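Local coordinates for envelope protein (White spot syndrome virus, PDB 7DDA) that forms part of the virion envelope and, through its C-terminal domain, binds sulfate at sites held responsible for heparin binding, at residues A[33-38]-A[47-52]; A[94-99]-A[150-155]; A[103-108]-A[141-146]; A[113-118]-A[163-168]; A[124-129]-A[154-159]. All coordinates share one frame; numbering follows the deposited sequence.

Interaction 1: residues A[33-38]-A[47-52]; sequences ATVIVK and DEVYNL
Segments 33-38 and 47-52 run antiparallel at 162°, and at mid-contact Ile36 and Tyr50 form a hydrogen-bonded pair: Ile36 N gives to Tyr50 O at 2.8 Å, and Tyr50 N returns to Ile36 O at 2.9 Å. At the far end Lys38 faces both Asp47 and Glu48, a classic beta bulge; Asp47 N gives to Lys38 O, and Glu48 N gives a weak bond to the same oxygen. The lysine chain bends twice, at chi3 and chi4, and NZ forms a salt bridge at 3.3 Å to Asp47 OD2, weak as a hydrogen bond; Lys160 also pairs with this oxygen. On the Ile36 side, Ile36 CD1 lies 4.1 Å from Tyr50 CD2, the two side chains pointing the same way. The other face carries Val35, Val37, Val49 and Asn51: Val35 CG1 touches Val49 CG1 at 3.6 Å, with Ile82 from the opposite sheet against both. Glu48 and Tyr50 OH reach Arg114 and Phe166 O of the second subunit. Strand 46-52 is outermost in its sheet within the chain; strand 160-170 flanks 30-40 on the other side.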
# COMPACT_ATOMS: atom_id res chain seq x y z
N ALA A 33 -7.75 8.12 -9.64
CA ALA A 33 -7.37 8.87 -8.45
C ALA A 33 -7.16 7.90 -7.30
O ALA A 33 -7.76 6.82 -7.24
CB ALA A 33 -8.43 9.92 -8.08
N THR A 34 -6.29 8.31 -6.38
CA THR A 34 -6.05 7.62 -5.12
C THR A 34 -6.44 8.56 -4.00
O THR A 34 -5.96 9.70 -3.95
CB THR A 34 -4.57 7.22 -4.98
OG1 THR A 34 -4.21 6.34 -6.06
CG2 THR A 34 -4.32 6.53 -3.64
N VAL A 35 -7.30 8.09 -3.10
CA VAL A 35 -7.75 8.89 -1.97
C VAL A 35 -7.43 8.13 -0.69
O VAL A 35 -7.85 6.97 -0.52
CB VAL A 35 -9.26 9.23 -2.09
CG1 VAL A 35 -9.69 10.19 -1.00
CG2 VAL A 35 -9.56 9.81 -3.46
N ILE A 36 -6.68 8.77 0.21
CA ILE A 36 -6.22 8.17 1.46
C ILE A 36 -7.04 8.76 2.59
O ILE A 36 -7.00 9.98 2.82
CB ILE A 36 -4.72 8.40 1.68
CG1 ILE A 36 -3.91 7.93 0.46
CG2 ILE A 36 -4.22 7.66 2.92
CD1 ILE A 36 -2.40 8.17 0.60
N VAL A 37 -7.81 7.92 3.27
CA VAL A 37 -8.72 8.36 4.32
C VAL A 37 -8.18 7.87 5.65
O VAL A 37 -7.90 6.67 5.80
CB VAL A 37 -10.15 7.83 4.08
CG1 VAL A 37 -11.04 8.14 5.30
CG2 VAL A 37 -10.73 8.40 2.80
N LYS A 38 -8.05 8.79 6.61
CA LYS A 38 -7.71 8.48 7.99
C LYS A 38 -8.98 8.54 8.85
O LYS A 38 -9.64 9.58 8.91
CB LYS A 38 -6.65 9.44 8.52
CG LYS A 38 -6.38 9.25 10.00
CD LYS A 38 -4.99 9.72 10.40
CE LYS A 38 -4.97 11.17 10.79
NZ LYS A 38 -5.44 11.33 12.19
N ASP A 47 -11.05 11.49 10.05
CA ASP A 47 -10.19 12.59 10.45
C ASP A 47 -9.66 13.39 9.27
O ASP A 47 -9.33 14.56 9.44
CB ASP A 47 -8.99 12.09 11.24
CG ASP A 47 -9.37 11.51 12.58
OD1 ASP A 47 -10.44 11.87 13.11
OD2 ASP A 47 -8.58 10.71 13.13
N GLU A 48 -9.55 12.78 8.09
CA GLU A 48 -8.91 13.44 6.96
C GLU A 48 -9.21 12.67 5.68
O GLU A 48 -9.22 11.43 5.68
CB GLU A 48 -7.39 13.55 7.17
CG GLU A 48 -6.67 14.14 5.98
CD GLU A 48 -5.17 14.22 6.16
OE1 GLU A 48 -4.48 13.20 6.05
OE2 GLU A 48 -4.68 15.33 6.38
N VAL A 49 -9.43 13.41 4.60
CA VAL A 49 -9.60 12.89 3.25
C VAL A 49 -8.51 13.50 2.39
O VAL A 49 -8.57 14.69 2.06
CB VAL A 49 -11.00 13.19 2.69
CG1 VAL A 49 -11.15 12.61 1.28
CG2 VAL A 49 -12.06 12.62 3.61
N TYR A 50 -7.51 12.71 2.02
CA TYR A 50 -6.29 13.18 1.39
C TYR A 50 -6.28 12.71 -0.06
O TYR A 50 -6.21 11.51 -0.32
CB TYR A 50 -5.09 12.65 2.17
CG TYR A 50 -3.72 13.09 1.73
CD1 TYR A 50 -3.18 14.29 2.16
CD2 TYR A 50 -2.93 12.26 0.94
CE1 TYR A 50 -1.91 14.67 1.79
CE2 TYR A 50 -1.66 12.64 0.56
CZ TYR A 50 -1.15 13.84 0.99
OH TYR A 50 0.12 14.22 0.62
N ASN A 51 -6.37 13.65 -1.00
CA ASN A 51 -6.52 13.32 -2.42
C ASN A 51 -5.17 13.37 -3.13
O ASN A 51 -4.42 14.33 -2.98
CB ASN A 51 -7.51 14.27 -3.09
CG ASN A 51 -8.84 14.37 -2.33
OD1 ASN A 51 -9.57 13.39 -2.23
ND2 ASN A 51 -9.14 15.55 -1.79
N LEU A 52 -4.88 12.32 -3.91
CA LEU A 52 -3.69 12.27 -4.76
C LEU A 52 -4.09 12.67 -6.18
O LEU A 52 -4.79 11.91 -6.87
CB LEU A 52 -3.05 10.89 -4.73
CG LEU A 52 -1.95 10.66 -3.70
CD1 LEU A 52 -2.36 11.24 -2.37
CD2 LEU A 52 -1.59 9.18 -3.55

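Interaction 2: residues A[94-99]-A[150-155]; sequences NTKKLL and FLIPKQ
With chi1 at 71°, Ile152 holds CG1 between its own backbone N and carbonyl carbon, and CG1 comes to rest 3.6 Å from Lys96 CB. CD1, one bond further on, meets Leu98 CD1 at 4.0 Å; the isoleucine thus touches two residues of the partner strand. On the other face Lys97 bends at chi2 (64°), which lays CD against Phe150 O at 3.4 Å, while NZ goes on to a salt bridge with Glu134. Lys96 starts beside Ile152, but its NZ forms salt bridges with Asp89 and Glu42. The Leu151 side chain crosses that of Thr95 obliquely, its CD1 3.7 Å from Thr95 OG1. Strands 95-104 and 145-153 are the inner pair of a four-stranded antiparallel sheet that packs face to face on a second one, a beta sandwich; the Phe150 ring and Ile152 are directed into the layer between, onto Ile115, Ala117 and Ile119. Four backbone bonds tie the pairs Lys96-Ile152 and Leu98-Phe150, and Leu98 N gives to Phe150 O at 2.8 Å. Pro153, opposite Thr95, sits in a non-hydrogen-bonded pair, where its lack of an N-H costs no bond to strand 95-104. Beyond it Lys154 N gives an almost straight bond (173°) to Asn94 O at 2.8 Å, standing above that carbonyl plane. Ile124 of the third subunit packs on both Thr95 and Pro153.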
# COMPACT_ATOMS: atom_id res chain seq x y z
N ASN A 94 -14.35 -7.30 21.67
CA ASN A 94 -12.98 -7.53 21.20
C ASN A 94 -12.77 -7.09 19.77
O ASN A 94 -11.61 -6.93 19.35
CB ASN A 94 -12.62 -9.01 21.32
CG ASN A 94 -12.35 -9.42 22.73
OD1 ASN A 94 -13.27 -9.80 23.46
ND2 ASN A 94 -11.08 -9.33 23.15
N THR A 95 -13.84 -6.90 19.00
CA THR A 95 -13.73 -6.44 17.63
C THR A 95 -14.67 -5.27 17.40
O THR A 95 -15.59 -4.98 18.17
CB THR A 95 -14.02 -7.55 16.60
OG1 THR A 95 -15.37 -8.01 16.73
CG2 THR A 95 -13.04 -8.71 16.77
N LYS A 96 -14.42 -4.63 16.28
CA LYS A 96 -15.05 -3.39 15.88
C LYS A 96 -15.41 -3.56 14.41
O LYS A 96 -14.60 -4.09 13.64
CB LYS A 96 -14.05 -2.26 16.06
CG LYS A 96 -14.61 -0.90 16.04
CD LYS A 96 -14.76 -0.43 17.46
CE LYS A 96 -15.33 0.94 17.48
NZ LYS A 96 -16.26 1.15 18.61
N LYS A 97 -16.61 -3.15 14.03
CA LYS A 97 -17.01 -3.19 12.62
C LYS A 97 -17.19 -1.76 12.12
O LYS A 97 -18.04 -1.03 12.64
CB LYS A 97 -18.29 -4.01 12.43
CG LYS A 97 -18.81 -3.98 11.03
CD LYS A 97 -17.86 -4.62 10.04
CE LYS A 97 -18.35 -4.41 8.60
NZ LYS A 97 -19.81 -4.66 8.40
N LEU A 98 -16.37 -1.36 11.15
CA LEU A 98 -16.33 0.01 10.65
C LEU A 98 -16.76 -0.00 9.19
O LEU A 98 -16.13 -0.67 8.36
CB LEU A 98 -14.94 0.61 10.78
CG LEU A 98 -14.39 0.67 12.21
CD1 LEU A 98 -13.02 1.32 12.24
CD2 LEU A 98 -15.36 1.41 13.13
N LEU A 99 -17.80 0.75 8.87
CA LEU A 99 -18.37 0.68 7.53
C LEU A 99 -18.40 2.07 6.92
O LEU A 99 -18.91 3.01 7.54
CB LEU A 99 -19.77 0.06 7.56
CG LEU A 99 -20.57 0.06 6.27
CD1 LEU A 99 -19.85 -0.71 5.19
CD2 LEU A 99 -21.95 -0.55 6.53
N PHE A 150 -14.99 -2.94 7.30
CA PHE A 150 -13.77 -3.51 7.86
C PHE A 150 -14.06 -4.06 9.25
O PHE A 150 -14.71 -3.40 10.06
CB PHE A 150 -12.68 -2.45 7.89
CG PHE A 150 -12.44 -1.83 6.54
CD1 PHE A 150 -11.63 -2.47 5.61
CD2 PHE A 150 -13.07 -0.65 6.18
CE1 PHE A 150 -11.41 -1.92 4.36
CE2 PHE A 150 -12.87 -0.09 4.92
CZ PHE A 150 -12.03 -0.72 4.02
N LEU A 151 -13.62 -5.29 9.49
CA LEU A 151 -13.64 -5.88 10.83
C LEU A 151 -12.26 -5.69 11.42
O LEU A 151 -11.27 -6.20 10.87
CB LEU A 151 -13.99 -7.36 10.78
CG LEU A 151 -14.14 -8.13 12.10
CD1 LEU A 151 -15.17 -7.52 13.05
CD2 LEU A 151 -14.43 -9.58 11.80
N ILE A 152 -12.15 -4.94 12.50
CA ILE A 152 -10.82 -4.75 13.09
C ILE A 152 -10.81 -5.27 14.53
O ILE A 152 -11.86 -5.29 15.19
CB ILE A 152 -10.36 -3.28 13.03
CG1 ILE A 152 -11.15 -2.42 14.00
CG2 ILE A 152 -10.43 -2.73 11.62
CD1 ILE A 152 -10.54 -1.05 14.21
N PRO A 153 -9.67 -5.75 15.03
CA PRO A 153 -9.55 -6.00 16.46
C PRO A 153 -9.59 -4.68 17.21
O PRO A 153 -9.19 -3.64 16.69
CB PRO A 153 -8.18 -6.67 16.60
CG PRO A 153 -7.75 -7.01 15.20
CD PRO A 153 -8.41 -6.02 14.31
N LYS A 154 -10.12 -4.74 18.44
CA LYS A 154 -10.02 -3.60 19.35
C LYS A 154 -8.58 -3.12 19.43
O LYS A 154 -7.66 -3.92 19.59
CB LYS A 154 -10.52 -4.01 20.74
CG LYS A 154 -10.48 -2.90 21.79
CD LYS A 154 -10.74 -3.51 23.18
CE LYS A 154 -9.95 -4.81 23.38
NZ LYS A 154 -10.49 -5.77 24.41
N GLN A 155 -8.40 -1.82 19.31
CA GLN A 155 -7.08 -1.21 19.30
C GLN A 155 -6.83 -0.37 20.55
O GLN A 155 -7.76 0.05 21.24
CB GLN A 155 -6.92 -0.34 18.05
CG GLN A 155 -7.12 -1.12 16.78
CD GLN A 155 -5.99 -2.08 16.55
OE1 GLN A 155 -4.83 -1.79 16.86
NE2 GLN A 155 -6.32 -3.27 16.06

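Interaction 3: residues A[103-108]-A[141-146]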
# COMPACT_ATOMS: atom_id res chain seq x y z
N ARG A 103 -19.32 7.79 -2.51
CA ARG A 103 -20.26 8.14 -3.56
C ARG A 103 -19.55 8.80 -4.74
O ARG A 103 -18.80 9.77 -4.56
CB ARG A 103 -21.36 9.06 -3.05
CG ARG A 103 -22.60 9.02 -3.94
CD ARG A 103 -23.70 9.94 -3.42
NE ARG A 103 -24.14 9.60 -2.07
CZ ARG A 103 -24.92 8.56 -1.77
NH1 ARG A 103 -25.38 7.75 -2.72
NH2 ARG A 103 -25.26 8.33 -0.50
N ASN A 104 -19.81 8.28 -5.93
CA ASN A 104 -19.36 8.90 -7.17
C ASN A 104 -20.15 10.19 -7.38
O ASN A 104 -21.37 10.18 -7.49
CB ASN A 104 -19.55 7.92 -8.33
CG ASN A 104 -19.17 8.51 -9.70
OD1 ASN A 104 -18.68 9.64 -9.81
ND2 ASN A 104 -19.37 7.71 -10.74
N LYS A 105 -19.44 11.32 -7.41
CA LYS A 105 -20.06 12.62 -7.65
C LYS A 105 -19.63 13.24 -8.97
O LYS A 105 -19.80 14.44 -9.17
CB LYS A 105 -19.72 13.57 -6.50
CG LYS A 105 -20.19 13.07 -5.16
CD LYS A 105 -21.69 13.18 -5.08
CE LYS A 105 -22.05 14.34 -4.21
NZ LYS A 105 -23.52 14.56 -4.20
N LYS A 106 -19.06 12.44 -9.88
CA LYS A 106 -18.54 12.95 -11.14
C LYS A 106 -19.62 12.86 -12.21
O LYS A 106 -19.96 11.76 -12.66
CB LYS A 106 -17.31 12.16 -11.58
CG LYS A 106 -16.04 12.62 -10.97
CD LYS A 106 -14.87 11.91 -11.60
CE LYS A 106 -14.45 12.62 -12.87
NZ LYS A 106 -14.22 14.07 -12.60
N ALA A 107 -20.15 14.01 -12.62
CA ALA A 107 -21.15 14.02 -13.67
C ALA A 107 -20.58 13.39 -14.94
O ALA A 107 -19.49 13.76 -15.39
CB ALA A 107 -21.63 15.44 -13.94
N GLY A 108 -21.29 12.41 -15.48
CA GLY A 108 -20.88 11.71 -16.68
C GLY A 108 -20.14 10.41 -16.44
O GLY A 108 -20.13 9.55 -17.34
N ASP A 141 -22.22 4.09 -10.62
CA ASP A 141 -22.69 5.17 -11.46
C ASP A 141 -22.67 6.48 -10.70
O ASP A 141 -22.33 6.54 -9.52
CB ASP A 141 -24.09 4.86 -11.97
CG ASP A 141 -24.10 3.72 -12.92
OD1 ASP A 141 -23.16 3.67 -13.75
OD2 ASP A 141 -25.02 2.87 -12.84
N GLU A 142 -23.02 7.56 -11.39
CA GLU A 142 -23.04 8.87 -10.74
C GLU A 142 -24.11 8.89 -9.65
O GLU A 142 -25.24 8.43 -9.86
CB GLU A 142 -23.29 9.97 -11.76
CG GLU A 142 -23.19 11.35 -11.16
CD GLU A 142 -23.73 12.43 -12.08
OE1 GLU A 142 -23.98 12.13 -13.28
OE2 GLU A 142 -23.90 13.58 -11.60
N ASN A 143 -23.72 9.38 -8.48
CA ASN A 143 -24.51 9.45 -7.25
C ASN A 143 -24.82 8.08 -6.67
O ASN A 143 -25.53 8.00 -5.66
CB ASN A 143 -25.80 10.25 -7.45
CG ASN A 143 -25.52 11.73 -7.56
OD1 ASN A 143 -24.77 12.29 -6.74
ND2 ASN A 143 -26.08 12.38 -8.58
N GLU A 144 -24.28 7.02 -7.24
CA GLU A 144 -24.33 5.73 -6.57
C GLU A 144 -23.15 5.60 -5.60
O GLU A 144 -22.10 6.23 -5.78
CB GLU A 144 -24.32 4.62 -7.60
CG GLU A 144 -24.39 3.26 -6.99
CD GLU A 144 -24.35 2.17 -8.01
OE1 GLU A 144 -24.26 2.51 -9.22
OE2 GLU A 144 -24.41 0.99 -7.59
N GLU A 145 -23.34 4.83 -4.53
CA GLU A 145 -22.30 4.63 -3.53
C GLU A 145 -21.75 3.21 -3.60
O GLU A 145 -22.45 2.26 -3.96
CB GLU A 145 -22.82 4.88 -2.11
CG GLU A 145 -23.74 3.77 -1.61
CD GLU A 145 -24.23 3.96 -0.17
OE1 GLU A 145 -23.77 4.90 0.53
OE2 GLU A 145 -25.12 3.17 0.24
N GLY A 146 -20.46 3.10 -3.26
CA GLY A 146 -19.85 1.83 -2.90
C GLY A 146 -19.64 1.79 -1.39
O GLY A 146 -19.20 2.77 -0.78
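The guanidinium of Arg103 has Glu145 CB over one face and Asn143 O at its edge, close to its plane. NH1 gives a hydrogen bond to Asn143 O at 3.0 Å, arriving above the plane of that carbonyl. The Glu145 carboxylate is turned only 14° from the guanidinium plane, but its OE1 lies well out of that plane, 3.9 Å from NH2 of Arg103, a long salt bridge of charges alone; the same oxygen bonds Tyr83 OH. A second flat group, the amide of Asn104, is held at both ends. Its OD1 takes Lys106 N at 2.8 Å, forming an Asx turn, and ND2 gives to Tyr109 O and Ile140 O. The third is the carboxylate of Glu142, whose extended chain brings CD to 3.4 Å from Ala107 CA, with OE1 weakly bonded to Gly108 N. In the backbone, Asn143 N gives to Asn104 O at 2.7 Å and Asn104 N to Glu144 O at 3.1 Å, so the Asn104 backbone makes two bonds to the type II turn Asp141-Glu144. Strand 95-104 ends and strand 145-153 begins here, and the contact joins the loops next to them. A sulfate ion lies about 3 Å from the Arg103 side chain; it may come from the crystallisation liquor, yet its place by Arg103 is consistent with a sulfate site of the kind linked to heparin binding.

Interaction 4: residues A[113-118]-A[163-168]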
# COMPACT_ATOMS: atom_id res chain seq x y z
N CYS A 113 -13.82 0.92 -7.92
CA CYS A 113 -13.10 1.24 -6.69
C CYS A 113 -12.48 -0.03 -6.13
O CYS A 113 -13.17 -1.02 -5.91
CB CYS A 113 -14.04 1.85 -5.65
SG CYS A 113 -13.21 2.60 -4.25
N ARG A 114 -11.16 0.01 -5.89
CA ARG A 114 -10.48 -1.04 -5.14
C ARG A 114 -9.84 -0.42 -3.91
O ARG A 114 -9.48 0.77 -3.92
CB ARG A 114 -9.43 -1.75 -5.99
CG ARG A 114 -9.98 -2.43 -7.23
CD ARG A 114 -10.82 -3.61 -6.85
NE ARG A 114 -11.50 -4.21 -8.00
CZ ARG A 114 -12.65 -3.76 -8.52
NH1 ARG A 114 -13.23 -2.67 -8.01
NH2 ARG A 114 -13.20 -4.38 -9.56
N ILE A 115 -9.69 -1.21 -2.84
CA ILE A 115 -9.30 -0.68 -1.54
C ILE A 115 -8.14 -1.44 -0.92
O ILE A 115 -7.90 -2.63 -1.19
CB ILE A 115 -10.46 -0.67 -0.53
CG1 ILE A 115 -10.79 -2.10 -0.16
CG2 ILE A 115 -11.66 0.14 -1.04
CD1 ILE A 115 -11.74 -2.22 0.95
N PHE A 116 -7.43 -0.73 -0.06
CA PHE A 116 -6.45 -1.28 0.86
C PHE A 116 -6.61 -0.53 2.18
O PHE A 116 -6.86 0.68 2.19
CB PHE A 116 -5.03 -1.13 0.29
CG PHE A 116 -3.96 -1.49 1.28
CD1 PHE A 116 -3.85 -2.78 1.76
CD2 PHE A 116 -3.11 -0.51 1.78
CE1 PHE A 116 -2.88 -3.11 2.69
CE2 PHE A 116 -2.13 -0.83 2.71
CZ PHE A 116 -2.01 -2.14 3.17
N ALA A 117 -6.46 -1.24 3.29
CA ALA A 117 -6.60 -0.61 4.60
C ALA A 117 -5.57 -1.18 5.57
O ALA A 117 -5.18 -2.35 5.47
CB ALA A 117 -8.01 -0.80 5.16
N GLU A 118 -5.14 -0.34 6.51
CA GLU A 118 -4.12 -0.72 7.47
C GLU A 118 -4.28 0.11 8.75
O GLU A 118 -4.71 1.26 8.71
CB GLU A 118 -2.71 -0.59 6.85
CG GLU A 118 -2.32 0.78 6.19
CD GLU A 118 -1.57 1.77 7.07
OE1 GLU A 118 -1.03 1.37 8.10
OE2 GLU A 118 -1.41 2.94 6.64
N ILE A 163 -7.53 4.02 5.06
CA ILE A 163 -8.15 3.34 3.93
C ILE A 163 -7.69 4.02 2.64
O ILE A 163 -7.73 5.25 2.53
CB ILE A 163 -9.68 3.35 4.01
CG1 ILE A 163 -10.17 2.97 5.40
CG2 ILE A 163 -10.27 2.44 2.96
CD1 ILE A 163 -11.65 3.32 5.59
N TYR A 164 -7.25 3.21 1.68
CA TYR A 164 -6.80 3.71 0.39
C TYR A 164 -7.83 3.30 -0.65
O TYR A 164 -8.15 2.12 -0.80
CB TYR A 164 -5.41 3.16 0.04
CG TYR A 164 -4.32 3.47 1.07
CD1 TYR A 164 -4.30 2.85 2.31
CD2 TYR A 164 -3.31 4.38 0.79
CE1 TYR A 164 -3.32 3.13 3.25
CE2 TYR A 164 -2.31 4.66 1.72
CZ TYR A 164 -2.32 4.04 2.95
OH TYR A 164 -1.34 4.32 3.90
N PHE A 165 -8.38 4.29 -1.35
CA PHE A 165 -9.36 4.07 -2.41
C PHE A 165 -8.66 4.27 -3.74
O PHE A 165 -8.15 5.37 -4.02
CB PHE A 165 -10.54 5.02 -2.28
CG PHE A 165 -11.31 4.87 -1.00
CD1 PHE A 165 -10.87 5.50 0.16
CD2 PHE A 165 -12.46 4.13 -0.96
CE1 PHE A 165 -11.58 5.37 1.34
CE2 PHE A 165 -13.17 4.00 0.21
CZ PHE A 165 -12.73 4.62 1.36
N PHE A 166 -8.65 3.22 -4.56
CA PHE A 166 -8.03 3.26 -5.89
C PHE A 166 -9.15 3.36 -6.92
O PHE A 166 -9.80 2.36 -7.25
CB PHE A 166 -7.14 2.05 -6.12
CG PHE A 166 -6.11 1.86 -5.03
CD1 PHE A 166 -5.05 2.75 -4.90
CD2 PHE A 166 -6.22 0.82 -4.12
CE1 PHE A 166 -4.11 2.59 -3.90
CE2 PHE A 166 -5.28 0.66 -3.13
CZ PHE A 166 -4.22 1.54 -3.02
N LEU A 167 -9.34 4.57 -7.45
CA LEU A 167 -10.50 4.91 -8.26
C LEU A 167 -10.16 4.93 -9.75
O LEU A 167 -9.16 5.55 -10.15
CB LEU A 167 -11.06 6.25 -7.80
CG LEU A 167 -11.76 6.11 -6.45
CD1 LEU A 167 -11.80 7.43 -5.73
CD2 LEU A 167 -13.19 5.60 -6.65
N ASN A 168 -10.97 4.26 -10.55
CA ASN A 168 -10.80 4.22 -12.00
C ASN A 168 -12.13 4.57 -12.65
O ASN A 168 -13.07 3.77 -12.62
CB ASN A 168 -10.30 2.85 -12.46
CG ASN A 168 -9.99 2.82 -13.94
OD1 ASN A 168 -9.97 1.76 -14.56
ND2 ASN A 168 -9.80 4.00 -14.53
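Tyr164 lies alongside Phe116 and reaches past it to Glu118. Its CB lies 3.6 Å from Phe116 O, and that oxygen sits at the ring's edge, in its plane, 3.4 Å from CD1. CD1 also meets Phe116 CD2 at 3.6 Å, the side chains lying side by side, with ring planes 38° apart, an oblique pair. CE1 next touches Glu118 CG at 3.9 Å. At the tip, OH comes to 3.1 Å from Glu118 OE2; the bend at chi2 (94°) turns Glu118 CD toward the tyrosine. Further along this face Phe166 presents CE2 to Phe116 CB at 3.9 Å. On the opposite face Cys113 SG sits at the edge of the Phe165 ring, 3.7 Å from CD2, a sulfur-aromatic contact, and also touches Leu167. Between the faces the backbones pair Arg114 with Phe166 and Phe116 with Tyr164, two bonds each; Phe166 N gives to Arg114 O at 2.7 Å. The Cys113 face turns inward, where Phe150 of the other sheet packs on Ile115 and Ile163, and Leu102 on Phe165. On the outer face Phe116 meets Phe116 of both other subunits edge to face. Strand 160-170 lies between 110-120, the outermost strand of this sheet within the chain, and 30-40.

Interaction 5: residues A[124-129]-A[154-159]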
# COMPACT_ATOMS: atom_id res chain seq x y z
N ILE A 124 3.12 -1.85 18.82
CA ILE A 124 3.46 -2.95 17.93
C ILE A 124 2.99 -4.29 18.48
O ILE A 124 3.23 -5.33 17.86
CB ILE A 124 4.98 -3.01 17.65
CG1 ILE A 124 5.77 -3.15 18.95
CG2 ILE A 124 5.46 -1.81 16.87
CD1 ILE A 124 7.15 -3.70 18.71
N MET A 125 2.32 -4.28 19.64
CA MET A 125 1.93 -5.52 20.30
C MET A 125 0.51 -5.98 19.99
O MET A 125 0.14 -7.09 20.37
CB MET A 125 2.04 -5.38 21.83
CG MET A 125 3.45 -5.22 22.36
SD MET A 125 4.69 -6.09 21.41
CE MET A 125 6.17 -5.28 21.99
N ALA A 126 -0.31 -5.16 19.35
CA ALA A 126 -1.70 -5.50 19.12
C ALA A 126 -1.87 -6.17 17.76
O ALA A 126 -1.13 -5.91 16.82
CB ALA A 126 -2.59 -4.25 19.20
N ASN A 127 -2.85 -7.05 17.67
CA ASN A 127 -3.22 -7.62 16.38
C ASN A 127 -3.72 -6.51 15.47
O ASN A 127 -4.54 -5.68 15.88
CB ASN A 127 -4.28 -8.69 16.60
CG ASN A 127 -4.76 -9.32 15.32
OD1 ASN A 127 -4.26 -9.05 14.24
ND2 ASN A 127 -5.72 -10.22 15.46
N THR A 128 -3.21 -6.45 14.24
CA THR A 128 -3.65 -5.43 13.29
C THR A 128 -4.19 -6.03 12.00
O THR A 128 -4.38 -5.30 11.03
CB THR A 128 -2.53 -4.43 12.96
OG1 THR A 128 -1.35 -5.12 12.52
CG2 THR A 128 -2.19 -3.56 14.16
N ASN A 129 -4.46 -7.33 11.97
CA ASN A 129 -5.23 -7.91 10.89
C ASN A 129 -6.55 -7.17 10.70
O ASN A 129 -7.21 -6.76 11.66
CB ASN A 129 -5.51 -9.38 11.18
CG ASN A 129 -4.28 -10.25 11.00
OD1 ASN A 129 -3.29 -9.83 10.42
ND2 ASN A 129 -4.35 -11.48 11.50
N LYS A 154 -10.12 -4.74 18.44
CA LYS A 154 -10.02 -3.60 19.35
C LYS A 154 -8.58 -3.12 19.43
O LYS A 154 -7.66 -3.92 19.59
CB LYS A 154 -10.52 -4.01 20.74
CG LYS A 154 -10.48 -2.90 21.79
CD LYS A 154 -10.74 -3.51 23.18
CE LYS A 154 -9.95 -4.81 23.38
NZ LYS A 154 -10.49 -5.77 24.41
N GLN A 155 -8.40 -1.82 19.31
CA GLN A 155 -7.08 -1.21 19.30
C GLN A 155 -6.83 -0.37 20.55
O GLN A 155 -7.76 0.05 21.24
CB GLN A 155 -6.92 -0.34 18.05
CG GLN A 155 -7.12 -1.12 16.78
CD GLN A 155 -5.99 -2.08 16.55
OE1 GLN A 155 -4.83 -1.79 16.86
NE2 GLN A 155 -6.32 -3.27 16.06
N PRO A 156 -5.56 -0.12 20.87
CA PRO A 156 -5.26 0.86 21.92
C PRO A 156 -5.80 2.23 21.53
O PRO A 156 -6.03 2.52 20.36
CB PRO A 156 -3.73 0.87 21.99
CG PRO A 156 -3.32 -0.44 21.41
CD PRO A 156 -4.33 -0.74 20.34
N ALA A 157 -6.02 3.06 22.54
CA ALA A 157 -6.47 4.42 22.29
C ALA A 157 -5.59 5.11 21.25
O ALA A 157 -4.38 4.88 21.18
CB ALA A 157 -6.47 5.21 23.60
N GLY A 158 -6.20 5.94 20.43
CA GLY A 158 -5.45 6.73 19.48
C GLY A 158 -5.18 6.07 18.15
O GLY A 158 -4.72 6.75 17.22
N ALA A 159 -5.45 4.78 18.01
CA ALA A 159 -5.13 4.06 16.79
C ALA A 159 -6.08 4.46 15.66
O ALA A 159 -7.26 4.74 15.89
CB ALA A 159 -5.18 2.55 17.03
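One hydrogen bond carries the contact: Gln155 NE2 gives to Asn127 O at 3.0 Å, nearly straight at 165°, with the oxygen close to the plane of the Gln155 amide. The chain bends at chi2 (-70°), which turns CD toward 124-129. NE2 also gives to Pro153 O at the end of strand 145-153, so two carbonyls fix how the amide is turned. A second polar pair lies within 124-129: Asn129 N gives to Asn127 OD1 at 2.9 Å, an Asx turn that shapes the loop where Asn127 offers its carbonyl. Both segments are connections at one end of the beta sandwich: the loop 124-129 leads into strand 131-135, and the loop 154-159 leads into strand 160-170. The latter loop folds as a type II turn from Pro156 to Ala159, closed by a weak bond, with Gly158 at a positive phi (87°). The one apolar touch is Ala126 CB to Pro156 CD at 4.1 Å. Van der Waals contacts to Gln155 OE1 come from Ala126 CB at 4.1 Å and from Thr128 CG2 at 4.2 Å, the threonine and glutamine side chains crossing at about a right angle. Bonds to other subunits form the last group: Thr128 OG1 pairs with Asn129 OD1 of the second subunit, and Asn127 ND2 gives to Ile124 O of the third.

Interactions 1 and 4 belong to one sheet, their centres about 10 Å apart, and are stitched together between strands 30-40 and 160-170; Val37 O, for example, lies 2.8 Å from Ile163 N. Interactions 2 and 3 share the two inner strands of the other sheet but sit about 27 Å apart, on opposite sides of the chain's centre. Phe150 joins the layers, its CZ 3.4 Å from Ile115 CD1 of interaction 4. Interaction 5 shares Lys154 and Gln155 with interaction 2, centres about 10 Å apart. The sulfate lies by interaction 3, whose centre is about 34 Å from interaction 5; the other four contacts touch neighbouring subunits, whereas interaction 3 touches none.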